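Putative transcriptional regulator (MarR/EmrR family) (Acinetobacter sp. ADP1, PDB 3NRV) probably binds DNA as a dimeric winged helix-turn-helix transcription factor of the MarR family and so regulates transcription. Local coordinates at residues H12-A15 with Q16-L20; F126-A129 with E130-Q133; G65-K68 with A69-S72; S56-K59 with I60-L64; N22-M25 with L26-T30. All coordinates share one frame; numbering follows the deposited sequence.

Contact 1 of 5, residues H12-A15 with Q16-L20; sequences HATA and QINML
Asn18 lays its side chain beside that of Thr14, one helical turn earlier, the two pointing the same way with Thr14 CG2 3.8 Å from Asn18 ND2. The amide then folds back on the backbone: Asn18 ND2 donates to Thr14 O at 3.2 Å, with the oxygen in the plane of the amide but the donor standing above the carbonyl plane. Thr14 O also takes the main-chain bond from Asn18 N at 2.8 Å, so one residue grips the same carbonyl twice. The other end of the amide, Asn18 OD1, meets a glycerol probably left from crystallisation. All this happens in the first turns of helix 13-36, one of the helices through which MarR-type subunits pair. His12 is the N-cap. With CG anti to the backbone N (chi1 -165°), its ring turns an edge to the helix start and ND1 accepts from Ala15 N at 3.0 Å, the donor tilted 30° from the ring plane. On the second subunit, Glu119 bonds Thr14 OG1 and Arg142 bonds Gln16 OE1, while Ile9 O of the same chain takes Gln16 NE2. Met19, a selenomethionine, bends at its third torsion, bringing CE to 3.7 Å from Ala15 O.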
loop_
_atom_site.group_PDB
_atom_site.type_symbol
_atom_site.label_atom_id
_atom_site.label_comp_id
_atom_site.label_asym_id
_atom_site.label_seq_id
_atom_site.Cartn_x
_atom_site.Cartn_y
_atom_site.Cartn_z
ATOM N N HIS C 12 16.287 0.011 -8.412
ATOM C CA HIS C 12 15.701 1.112 -7.649
ATOM C C HIS C 12 14.698 0.513 -6.647
ATOM O O HIS C 12 13.586 0.123 -7.026
ATOM C CB HIS C 12 15.003 2.075 -8.612
ATOM C CG HIS C 12 14.663 3.404 -8.016
ATOM N ND1 HIS C 12 13.795 3.549 -6.955
ATOM C CD2 HIS C 12 15.039 4.659 -8.367
ATOM C CE1 HIS C 12 13.668 4.831 -6.661
ATOM N NE2 HIS C 12 14.411 5.527 -7.503
ATOM N N ALA C 13 15.106 0.425 -5.382
ATOM C CA ALA C 13 14.328 -0.271 -4.368
ATOM C C ALA C 13 12.953 0.350 -4.186
ATOM O O ALA C 13 11.947 -0.361 -4.158
ATOM C CB ALA C 13 15.065 -0.307 -3.042
ATOM N N THR C 14 12.918 1.668 -4.041
ATOM C CA THR C 14 11.653 2.371 -3.896
ATOM C C THR C 14 10.714 2.073 -5.073
ATOM O O THR C 14 9.553 1.718 -4.875
ATOM C CB THR C 14 11.875 3.884 -3.745
ATOM O OG1 THR C 14 12.556 4.125 -2.511
ATOM C CG2 THR C 14 10.551 4.618 -3.731
ATOM N N ALA C 15 11.235 2.186 -6.291
ATOM C CA ALA C 15 10.427 1.967 -7.492
ATOM C C ALA C 15 9.925 0.535 -7.554
ATOM O O ALA C 15 8.752 0.300 -7.816
ATOM C CB ALA C 15 11.224 2.298 -8.755
ATOM N N GLN C 16 10.818 -0.422 -7.334
ATOM C CA GLN C 16 10.425 -1.819 -7.366
ATOM C C GLN C 16 9.340 -2.110 -6.323
ATOM O O GLN C 16 8.349 -2.791 -6.607
ATOM C CB GLN C 16 11.625 -2.736 -7.099
ATOM C CG GLN C 16 12.595 -2.854 -8.258
ATOM C CD GLN C 16 11.893 -3.087 -9.578
ATOM O OE1 GLN C 16 11.012 -3.947 -9.696
ATOM N NE2 GLN C 16 12.285 -2.321 -10.587
ATOM N N ILE C 17 9.548 -1.606 -5.110
ATOM C CA ILE C 17 8.628 -1.889 -4.019
ATOM C C ILE C 17 7.277 -1.223 -4.285
ATOM O O ILE C 17 6.226 -1.810 -4.014
ATOM C CB ILE C 17 9.192 -1.433 -2.679
ATOM C CG1 ILE C 17 10.253 -2.448 -2.218
ATOM C CG2 ILE C 17 8.081 -1.314 -1.633
ATOM C CD1 ILE C 17 11.119 -1.937 -1.113
ATOM N N ASN C 18 7.309 -0.009 -4.833
ATOM C CA ASN C 18 6.065 0.690 -5.144
ATOM C C ASN C 18 5.262 0.061 -6.270
ATOM O O ASN C 18 4.040 -0.020 -6.188
ATOM C CB ASN C 18 6.300 2.191 -5.340
ATOM C CG ASN C 18 6.120 2.958 -4.052
ATOM O OD1 ASN C 18 5.032 3.461 -3.761
ATOM N ND2 ASN C 18 7.165 3.005 -3.244
HETATM N N MSE C 19 5.930 -0.437 -7.301
HETATM C CA MSE C 19 5.187 -1.067 -8.389
HETATM C C MSE C 19 4.623 -2.408 -7.961
HETATM O O MSE C 19 3.533 -2.794 -8.368
HETATM C CB MSE C 19 6.085 -1.223 -9.600
HETATM C CG MSE C 19 6.421 0.113 -10.204
HETATM SE SE MSE C 19 7.152 -0.150 -11.960
HETATM C CE MSE C 19 8.972 -0.666 -11.424
ATOM N N LEU C 20 5.393 -3.123 -7.148
ATOM C CA LEU C 20 4.921 -4.369 -6.562
ATOM C C LEU C 20 3.686 -4.090 -5.714
ATOM O O LEU C 20 2.632 -4.665 -5.931
ATOM C CB LEU C 20 6.008 -4.973 -5.669
ATOM C CG LEU C 20 5.605 -6.156 -4.789
ATOM C CD1 LEU C 20 5.103 -7.348 -5.625
ATOM C CD2 LEU C 20 6.792 -6.569 -3.913
#

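Contact 2 of 5, residues F126-A129 with E130-Q133; sequences FEEA and EKDQ
Glu130 turns CG beside its own backbone N (chi1 -77°) and runs extended beyond it (chi2 176°), which carries its carboxylate back to the N-cap residue. There Glu130 OE1 accepts from Glu127 N at 2.8 Å through its anti lone pair, in a nearly straight bond of 170°. This is the side-chain-to-backbone half of a capping box at the start of helix 128-146; Glu127 O accepts weakly from Glu130 N and, in a straighter bond, from Lys131 N at 3.0 Å. The side chains of Phe126 and Glu130 cross at about a right angle, with Phe126 CD2 3.7 Å from Glu130 CB and the ring edge turned to Lys131 N, while Phe126 CB rests on Lys131 CG at 3.6 Å. The ring also forms a cation-pi contact with Lys140 of the second subunit. Glu128 bends at its second torsion and meets Lys131 in a salt bridge, OE2 to NZ at 2.8 Å, NZ on the syn side but somewhat out of the carboxylate plane. Water 1 is near both Glu128 OE1 and Asp132 OD1, and the latter is paired with Arg11 of the second subunit. Glu127 OE1 and Glu130 OE1 are 4.2 Å apart, a like-charge approach that probably costs energy; the helix N-terminus, with its partial positive charge, would be expected to offset part of it.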
loop_
_atom_site.group_PDB
_atom_site.type_symbol
_atom_site.label_atom_id
_atom_site.label_comp_id
_atom_site.label_asym_id
_atom_site.label_seq_id
_atom_site.Cartn_x
_atom_site.Cartn_y
_atom_site.Cartn_z
ATOM N N PHE C 126 8.353 -19.525 -2.858
ATOM C CA PHE C 126 9.443 -19.233 -1.929
ATOM C C PHE C 126 9.778 -20.473 -1.117
ATOM O O PHE C 126 8.884 -21.134 -0.606
ATOM C CB PHE C 126 9.046 -18.123 -0.944
ATOM C CG PHE C 126 9.186 -16.714 -1.491
ATOM C CD1 PHE C 126 8.456 -16.296 -2.591
ATOM C CD2 PHE C 126 10.017 -15.800 -0.857
ATOM C CE1 PHE C 126 8.577 -14.992 -3.069
ATOM C CE2 PHE C 126 10.148 -14.495 -1.331
ATOM C CZ PHE C 126 9.430 -14.093 -2.436
ATOM N N GLU C 127 11.063 -20.764 -0.971
ATOM C CA GLU C 127 11.498 -21.740 0.028
ATOM C C GLU C 127 11.407 -21.092 1.405
ATOM O O GLU C 127 11.405 -19.855 1.519
ATOM C CB GLU C 127 12.941 -22.161 -0.241
ATOM C CG GLU C 127 13.175 -22.664 -1.647
ATOM C CD GLU C 127 14.588 -23.166 -1.848
ATOM O OE1 GLU C 127 15.245 -22.731 -2.819
ATOM O OE2 GLU C 127 15.040 -23.990 -1.023
ATOM N N GLU C 128 11.356 -21.914 2.447
ATOM C CA GLU C 128 11.222 -21.407 3.812
ATOM C C GLU C 128 12.262 -20.345 4.177
ATOM O O GLU C 128 11.921 -19.320 4.760
ATOM C CB GLU C 128 11.218 -22.547 4.830
ATOM C CG GLU C 128 9.950 -23.392 4.766
ATOM C CD GLU C 128 8.694 -22.547 4.911
ATOM O OE1 GLU C 128 8.574 -21.843 5.939
ATOM O OE2 GLU C 128 7.834 -22.577 3.999
ATOM N N ALA C 129 13.519 -20.580 3.821
ATOM C CA ALA C 129 14.581 -19.627 4.126
ATOM C C ALA C 129 14.449 -18.327 3.318
ATOM O O ALA C 129 14.929 -17.276 3.743
ATOM C CB ALA C 129 15.947 -20.263 3.893
ATOM N N GLU C 130 13.828 -18.407 2.148
ATOM C CA GLU C 130 13.619 -17.212 1.330
ATOM C C GLU C 130 12.560 -16.345 1.983
ATOM O O GLU C 130 12.692 -15.128 2.029
ATOM C CB GLU C 130 13.206 -17.588 -0.091
ATOM C CG GLU C 130 14.385 -18.070 -0.922
ATOM C CD GLU C 130 13.974 -18.532 -2.302
ATOM O OE1 GLU C 130 12.949 -19.243 -2.423
ATOM O OE2 GLU C 130 14.684 -18.177 -3.263
ATOM N N LYS C 131 11.508 -16.979 2.498
ATOM C CA LYS C 131 10.509 -16.247 3.270
ATOM C C LYS C 131 11.164 -15.569 4.465
ATOM O O LYS C 131 10.938 -14.380 4.700
ATOM C CB LYS C 131 9.373 -17.155 3.742
ATOM C CG LYS C 131 8.577 -17.804 2.626
ATOM C CD LYS C 131 7.497 -18.715 3.228
ATOM C CE LYS C 131 7.033 -19.781 2.256
ATOM N NZ LYS C 131 6.035 -20.694 2.883
ATOM N N ASP C 132 11.973 -16.314 5.232
ATOM C CA ASP C 132 12.649 -15.694 6.390
ATOM C C ASP C 132 13.535 -14.520 5.966
ATOM O O ASP C 132 13.523 -13.444 6.588
ATOM C CB ASP C 132 13.493 -16.714 7.175
ATOM C CG ASP C 132 12.642 -17.662 8.015
ATOM O OD1 ASP C 132 11.456 -17.366 8.272
ATOM O OD2 ASP C 132 13.167 -18.717 8.424
ATOM N N GLN C 133 14.305 -14.734 4.906
ATOM C CA GLN C 133 15.160 -13.687 4.370
ATOM C C GLN C 133 14.341 -12.449 3.960
ATOM O O GLN C 133 14.769 -11.314 4.178
ATOM C CB GLN C 133 15.934 -14.210 3.165
ATOM C CG GLN C 133 16.818 -13.181 2.490
ATOM C CD GLN C 133 17.992 -12.759 3.341
ATOM O OE1 GLN C 133 17.858 -11.939 4.255
ATOM N NE2 GLN C 133 19.160 -13.304 3.038
HETATM O O HOH W 1 9.468 -19.036 7.160
#

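Contact 3 of 5, residues G65-K68 with A69-S72; sequences GLDK and AAVS
Asp67 turns its carboxylate to the N-H and methyl of Ala70 in the first turn of helix 68-80, the second helix of the helix-turn-helix and, as in other MarR-family proteins, probably the one that reads DNA. Asp67 is its N-cap. CG sits between the backbone N and the carbonyl carbon (chi1 71°), which swings the carboxylate round to the N-H groups of the first turn; OD1 accepts from Ala70 N at 2.9 Å, met nearly along its C-O bond. The same oxygen lies close to both methyls of the turn, 3.6 Å from Ala69 CB and 3.5 Å from Ala70 CB. Leu66 points its CB toward the helix, touching Ala70 CB and Val71 CG2, each at 4.2 Å. Beyond these two, the leucine packs on Thr41 and Arg44 of helix 40-51 and on Asn22 of the second subunit, while Val71 packs on Val57 and Ser61 of helix 57-64. Val71 spreads its methyls to two sides: CG1 is anti to the backbone N, whereas CG2 hangs over the cap, 3.6 Å from Asp67 O.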
loop_
_atom_site.group_PDB
_atom_site.type_symbol
_atom_site.label_atom_id
_atom_site.label_comp_id
_atom_site.label_asym_id
_atom_site.label_seq_id
_atom_site.Cartn_x
_atom_site.Cartn_y
_atom_site.Cartn_z
ATOM N N GLY C 65 1.001 2.768 7.546
ATOM C CA GLY C 65 1.713 3.720 6.711
ATOM C C GLY C 65 0.833 4.645 5.883
ATOM O O GLY C 65 1.342 5.472 5.115
ATOM N N LEU C 66 -0.485 4.499 5.994
ATOM C CA LEU C 66 -1.377 5.460 5.350
ATOM C C LEU C 66 -1.467 6.646 6.274
ATOM O O LEU C 66 -1.490 6.463 7.485
ATOM C CB LEU C 66 -2.775 4.876 5.146
ATOM C CG LEU C 66 -2.951 3.829 4.047
ATOM C CD1 LEU C 66 -4.332 3.198 4.130
ATOM C CD2 LEU C 66 -2.721 4.452 2.683
ATOM N N ASP C 67 -1.538 7.854 5.718
ATOM C CA ASP C 67 -1.650 9.036 6.558
ATOM C C ASP C 67 -2.963 9.091 7.320
ATOM O O ASP C 67 -3.892 8.358 7.022
ATOM C CB ASP C 67 -1.329 10.352 5.812
ATOM C CG ASP C 67 -2.397 10.773 4.791
ATOM O OD1 ASP C 67 -3.596 10.438 4.923
ATOM O OD2 ASP C 67 -2.010 11.507 3.850
ATOM N N LYS C 68 -3.016 9.963 8.315
ATOM C CA LYS C 68 -4.148 10.035 9.212
ATOM C C LYS C 68 -5.442 10.407 8.512
ATOM O O LYS C 68 -6.516 9.967 8.920
ATOM C CB LYS C 68 -3.865 11.033 10.331
ATOM C CG LYS C 68 -2.906 10.511 11.368
ATOM C CD LYS C 68 -3.179 11.158 12.705
ATOM C CE LYS C 68 -1.945 11.871 13.216
ATOM N NZ LYS C 68 -2.192 12.430 14.576
ATOM N N ALA C 69 -5.337 11.234 7.475
ATOM C CA ALA C 69 -6.514 11.688 6.740
ATOM C C ALA C 69 -7.150 10.493 6.026
ATOM O O ALA C 69 -8.374 10.335 6.017
ATOM C CB ALA C 69 -6.129 12.796 5.732
ATOM N N ALA C 70 -6.308 9.652 5.431
ATOM C CA ALA C 70 -6.773 8.445 4.752
ATOM C C ALA C 70 -7.450 7.466 5.730
ATOM O O ALA C 70 -8.504 6.910 5.424
ATOM C CB ALA C 70 -5.608 7.760 4.022
ATOM N N VAL C 71 -6.842 7.265 6.894
ATOM C CA VAL C 71 -7.405 6.349 7.897
ATOM C C VAL C 71 -8.719 6.894 8.405
ATOM O O VAL C 71 -9.704 6.176 8.520
ATOM C CB VAL C 71 -6.427 6.144 9.082
ATOM C CG1 VAL C 71 -7.104 5.353 10.221
ATOM C CG2 VAL C 71 -5.150 5.433 8.603
ATOM N N SER C 72 -8.731 8.185 8.712
ATOM C CA SER C 72 -9.941 8.822 9.208
ATOM C C SER C 72 -11.094 8.697 8.209
ATOM O O SER C 72 -12.199 8.354 8.587
ATOM C CB SER C 72 -9.671 10.302 9.564
ATOM O OG SER C 72 -10.845 10.911 10.087
#

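Contact 4 of 5, residues S56-K59 with I60-L64; sequences SVQK and ISDIL
Four successive i-to-i+4 backbone bonds, from Ile60 N to Ser56 O through to Ile63 N to Lys59 O, run without a break along this short helix. It is helix 57-64, the first of the helix-turn-helix pair in the MarR-type domain, and Ser56 caps its N-terminus: the hydroxyl OG accepts from Lys59 N at 3.0 Å in a straight bond of 165°. The remaining side chains sort by face. Ile60 sends CG1 beside its backbone N (chi1 -62°), so that the branch returns over the cap residue, with CG1 3.4 Å and CD1 3.6 Å from Ser56 O; inward, the isoleucine packs on Leu49 of helix 40-51 and Val71 of helix 68-80. Ser61, also on the inner side, gives its hydroxyl to a bond with Leu66 O in the following turn. On the outer side Gln58 bends at its second torsion and passes Asp62 at a slant, the amide and carboxylate planes 34° apart. Asp62 also belongs to the dimer contact, since its carbonyl O receives a bond from Lys23 of the second subunit. Lys59 is stretched out, CG anti to the backbone N and every later torsion near 180°. Its ammonium reaches Ser53 O ahead of the helix, and its aliphatic part crosses Ile63, whose CD1 lies 3.9 Å from Lys59 CG and 4.1 Å from Lys59 CE.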
loop_
_atom_site.group_PDB
_atom_site.type_symbol
_atom_site.label_atom_id
_atom_site.label_comp_id
_atom_site.label_asym_id
_atom_site.label_seq_id
_atom_site.Cartn_x
_atom_site.Cartn_y
_atom_site.Cartn_z
ATOM N N SER C 56 -6.410 3.896 18.023
ATOM C CA SER C 56 -6.767 5.250 17.631
ATOM C C SER C 56 -6.463 5.376 16.151
ATOM O O SER C 56 -5.827 4.497 15.569
ATOM C CB SER C 56 -5.878 6.242 18.379
ATOM O OG SER C 56 -4.522 5.907 18.129
ATOM N N VAL C 57 -6.879 6.482 15.543
ATOM C CA VAL C 57 -6.496 6.756 14.166
ATOM C C VAL C 57 -4.982 6.817 14.051
ATOM O O VAL C 57 -4.402 6.316 13.080
ATOM C CB VAL C 57 -7.153 8.058 13.655
ATOM C CG1 VAL C 57 -6.563 8.490 12.337
ATOM C CG2 VAL C 57 -8.656 7.858 13.538
ATOM N N GLN C 58 -4.326 7.425 15.045
ATOM C CA GLN C 58 -2.860 7.472 15.056
ATOM C C GLN C 58 -2.236 6.070 14.992
ATOM O O GLN C 58 -1.333 5.810 14.205
ATOM C CB GLN C 58 -2.340 8.169 16.320
ATOM C CG GLN C 58 -0.818 8.272 16.374
ATOM C CD GLN C 58 -0.260 9.185 15.299
ATOM O OE1 GLN C 58 0.424 8.738 14.368
ATOM N NE2 GLN C 58 -0.552 10.473 15.414
ATOM N N LYS C 59 -2.694 5.178 15.856
ATOM C CA LYS C 59 -2.128 3.829 15.879
ATOM C C LYS C 59 -2.353 3.075 14.554
ATOM O O LYS C 59 -1.456 2.379 14.070
ATOM C CB LYS C 59 -2.660 3.023 17.070
ATOM C CG LYS C 59 -2.078 1.615 17.138
ATOM C CD LYS C 59 -2.461 0.904 18.432
ATOM C CE LYS C 59 -1.823 -0.476 18.515
ATOM N NZ LYS C 59 -1.976 -1.053 19.892
ATOM N N ILE C 60 -3.537 3.231 13.957
ATOM C CA ILE C 60 -3.820 2.552 12.686
ATOM C C ILE C 60 -2.894 3.101 11.590
ATOM O O ILE C 60 -2.308 2.347 10.808
ATOM C CB ILE C 60 -5.322 2.680 12.293
ATOM C CG1 ILE C 60 -6.216 1.999 13.338
ATOM C CG2 ILE C 60 -5.592 2.098 10.907
ATOM C CD1 ILE C 60 -7.665 2.484 13.284
ATOM N N SER C 61 -2.727 4.421 11.563
ATOM C CA SER C 61 -1.820 5.055 10.606
ATOM C C SER C 61 -0.370 4.600 10.784
ATOM O O SER C 61 0.340 4.324 9.808
ATOM C CB SER C 61 -1.923 6.593 10.722
ATOM O OG SER C 61 -0.986 7.238 9.884
ATOM N N ASP C 62 0.069 4.518 12.034
ATOM C CA ASP C 62 1.431 4.099 12.332
ATOM C C ASP C 62 1.659 2.690 11.808
ATOM O O ASP C 62 2.712 2.395 11.232
ATOM C CB ASP C 62 1.697 4.126 13.838
ATOM C CG ASP C 62 1.817 5.536 14.384
ATOM O OD1 ASP C 62 1.948 6.481 13.573
ATOM O OD2 ASP C 62 1.783 5.698 15.627
ATOM N N ILE C 63 0.666 1.827 12.007
ATOM C CA ILE C 63 0.771 0.440 11.569
ATOM C C ILE C 63 0.748 0.281 10.052
ATOM O O ILE C 63 1.549 -0.473 9.495
ATOM C CB ILE C 63 -0.314 -0.447 12.220
ATOM C CG1 ILE C 63 -0.073 -0.534 13.734
ATOM C CG2 ILE C 63 -0.314 -1.827 11.592
ATOM C CD1 ILE C 63 -1.244 -1.134 14.538
ATOM N N LEU C 64 -0.156 0.991 9.380
ATOM C CA LEU C 64 -0.363 0.776 7.952
ATOM C C LEU C 64 0.549 1.617 7.047
ATOM O O LEU C 64 0.797 1.243 5.900
ATOM C CB LEU C 64 -1.832 1.031 7.574
ATOM C CG LEU C 64 -2.867 0.101 8.225
ATOM C CD1 LEU C 64 -4.285 0.470 7.739
ATOM C CD2 LEU C 64 -2.561 -1.367 7.921
#

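Contact 5 of 5, residues N22-M25 with L26-T30; sequences NKLM and LKSST. With SO4 (sulfate ion), chain E.
Lys23 leaves helix 13-36 with CB directed away from Lys27 and its neighbours, and CG goes anti to the backbone N (chi1 -174°). From CG the chain runs straight through CD, every torsion near 180°. CE is the first atom to find company, 4.0 Å from CE of Lys27, one turn on, and 3.4 Å from the sulfate O3. NZ at the tip donates to the same sulfate O3 at 2.7 Å and also forms a salt bridge with Asp146 of the second subunit. Lys27 comes up extended beside it, its NZ bonded to Val145 O of the second subunit and, at 2.9 Å, to water 2, which donates to sulfate O3. Both lysines thus meet that subunit along the MarR dimer interface. Deeper in these turns, Ser28 OG folds back to Leu24 O at 3.0 Å from above the carbonyl plane, so that this oxygen holds both Ser28 N and Ser28 OG; Arg118 gives the hydroxyl another partner. Sulfate probably comes from the crystallisation liquor, yet with Lys23 NZ and Lys27 NZ 5.1 Å apart it and the Asp146 carboxylate would be expected to balance two neighbouring positive charges.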
loop_
_atom_site.group_PDB
_atom_site.type_symbol
_atom_site.label_atom_id
_atom_site.label_comp_id
_atom_site.label_asym_id
_atom_site.label_seq_id
_atom_site.Cartn_x
_atom_site.Cartn_y
_atom_site.Cartn_z
ATOM N N ASN C 22 1.720 -1.399 -5.443
ATOM C CA ASN C 22 0.576 -0.862 -6.180
ATOM C C ASN C 22 -0.196 -1.907 -6.992
ATOM O O ASN C 22 -1.430 -1.948 -6.967
ATOM C CB ASN C 22 1.005 0.309 -7.059
ATOM C CG ASN C 22 1.341 1.531 -6.250
ATOM O OD1 ASN C 22 0.751 1.763 -5.196
ATOM N ND2 ASN C 22 2.292 2.333 -6.734
ATOM N N LYS C 23 0.513 -2.774 -7.693
ATOM C CA LYS C 23 -0.189 -3.774 -8.476
ATOM C C LYS C 23 -0.899 -4.801 -7.584
ATOM O O LYS C 23 -2.023 -5.211 -7.867
ATOM C CB LYS C 23 0.754 -4.461 -9.455
ATOM C CG LYS C 23 0.035 -5.420 -10.396
ATOM C CD LYS C 23 0.921 -5.780 -11.578
ATOM C CE LYS C 23 0.164 -6.581 -12.624
ATOM N NZ LYS C 23 1.063 -6.856 -13.772
ATOM N N LEU C 24 -0.238 -5.216 -6.506
ATOM C CA LEU C 24 -0.851 -6.126 -5.548
ATOM C C LEU C 24 -2.108 -5.481 -4.955
ATOM O O LEU C 24 -3.168 -6.104 -4.900
ATOM C CB LEU C 24 0.169 -6.491 -4.461
ATOM C CG LEU C 24 -0.253 -7.432 -3.329
ATOM C CD1 LEU C 24 -0.752 -8.732 -3.874
ATOM C CD2 LEU C 24 0.926 -7.648 -2.374
HETATM N N MSE C 25 -2.001 -4.219 -4.549
HETATM C CA MSE C 25 -3.146 -3.516 -3.992
HETATM C C MSE C 25 -4.285 -3.342 -4.991
HETATM O O MSE C 25 -5.448 -3.551 -4.645
HETATM C CB MSE C 25 -2.731 -2.170 -3.385
HETATM C CG MSE C 25 -2.054 -2.331 -2.000
HETATM SE SE MSE C 25 -1.734 -0.636 -1.105
HETATM C CE MSE C 25 -0.350 0.047 -2.277
ATOM N N LEU C 26 -3.970 -2.966 -6.234
ATOM C CA LEU C 26 -5.023 -2.855 -7.252
ATOM C C LEU C 26 -5.753 -4.177 -7.447
ATOM O O LEU C 26 -6.980 -4.198 -7.499
ATOM C CB LEU C 26 -4.461 -2.380 -8.607
ATOM C CG LEU C 26 -4.002 -0.925 -8.625
ATOM C CD1 LEU C 26 -3.203 -0.625 -9.905
ATOM C CD2 LEU C 26 -5.206 0.007 -8.469
ATOM N N LYS C 27 -5.012 -5.279 -7.565
ATOM C CA LYS C 27 -5.662 -6.580 -7.742
ATOM C C LYS C 27 -6.501 -6.925 -6.520
ATOM O O LYS C 27 -7.584 -7.495 -6.631
ATOM C CB LYS C 27 -4.631 -7.683 -8.008
ATOM C CG LYS C 27 -3.902 -7.512 -9.352
ATOM C CD LYS C 27 -3.184 -8.779 -9.777
ATOM C CE LYS C 27 -2.898 -8.747 -11.280
ATOM N NZ LYS C 27 -2.382 -10.061 -11.715
ATOM N N SER C 28 -5.985 -6.584 -5.341
ATOM C CA SER C 28 -6.700 -6.867 -4.105
ATOM C C SER C 28 -7.948 -5.992 -3.974
ATOM O O SER C 28 -8.967 -6.426 -3.450
ATOM C CB SER C 28 -5.782 -6.711 -2.892
ATOM O OG SER C 28 -4.731 -7.666 -2.931
ATOM N N SER C 29 -7.873 -4.767 -4.467
ATOM C CA SER C 29 -9.030 -3.897 -4.470
ATOM C C SER C 29 -10.172 -4.617 -5.203
ATOM O O SER C 29 -11.283 -4.737 -4.683
ATOM C CB SER C 29 -8.697 -2.570 -5.146
ATOM O OG SER C 29 -9.827 -1.703 -5.173
ATOM N N THR C 30 -9.880 -5.142 -6.387
ATOM C CA THR C 30 -10.888 -5.862 -7.157
ATOM C C THR C 30 -11.362 -7.087 -6.394
ATOM O O THR C 30 -12.559 -7.327 -6.288
ATOM C CB THR C 30 -10.340 -6.335 -8.513
ATOM O OG1 THR C 30 -10.004 -5.201 -9.305
ATOM C CG2 THR C 30 -11.396 -7.154 -9.265
HETATM S S SO4 E . -1.275 -5.482 -16.283
HETATM O O1 SO4 E . -1.853 -4.905 -15.073
HETATM O O2 SO4 E . -0.350 -4.529 -16.895
HETATM O O3 SO4 E . -0.587 -6.729 -15.956
HETATM O O4 SO4 E . -2.357 -5.781 -17.216
HETATM O O HOH W 2 -1.352 -9.156 -14.232
#

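Contacts 1 and 5 are consecutive parts of helix 13-36, their centres about 15 Å apart, and both face the second subunit. Contact 2, at the start of helix 128-146, has its centre about 20 Å from that of contact 1, with about 8 Å between nearest atoms. Contacts 3 and 4 belong together: their centres are about 7 Å apart, and Val71 CG1 packs on Ile60 CG2 at 3.7 Å, joining the two helices of the probable DNA-binding motif. Asp62 O of contact 4 accepts from Lys23 of the second subunit, while Ser29 OG of contact 5 bonds the Asp62 carboxylate of that subunit. Asn18 and Asn22 each bond a glycerol, probably from the crystallisation liquor.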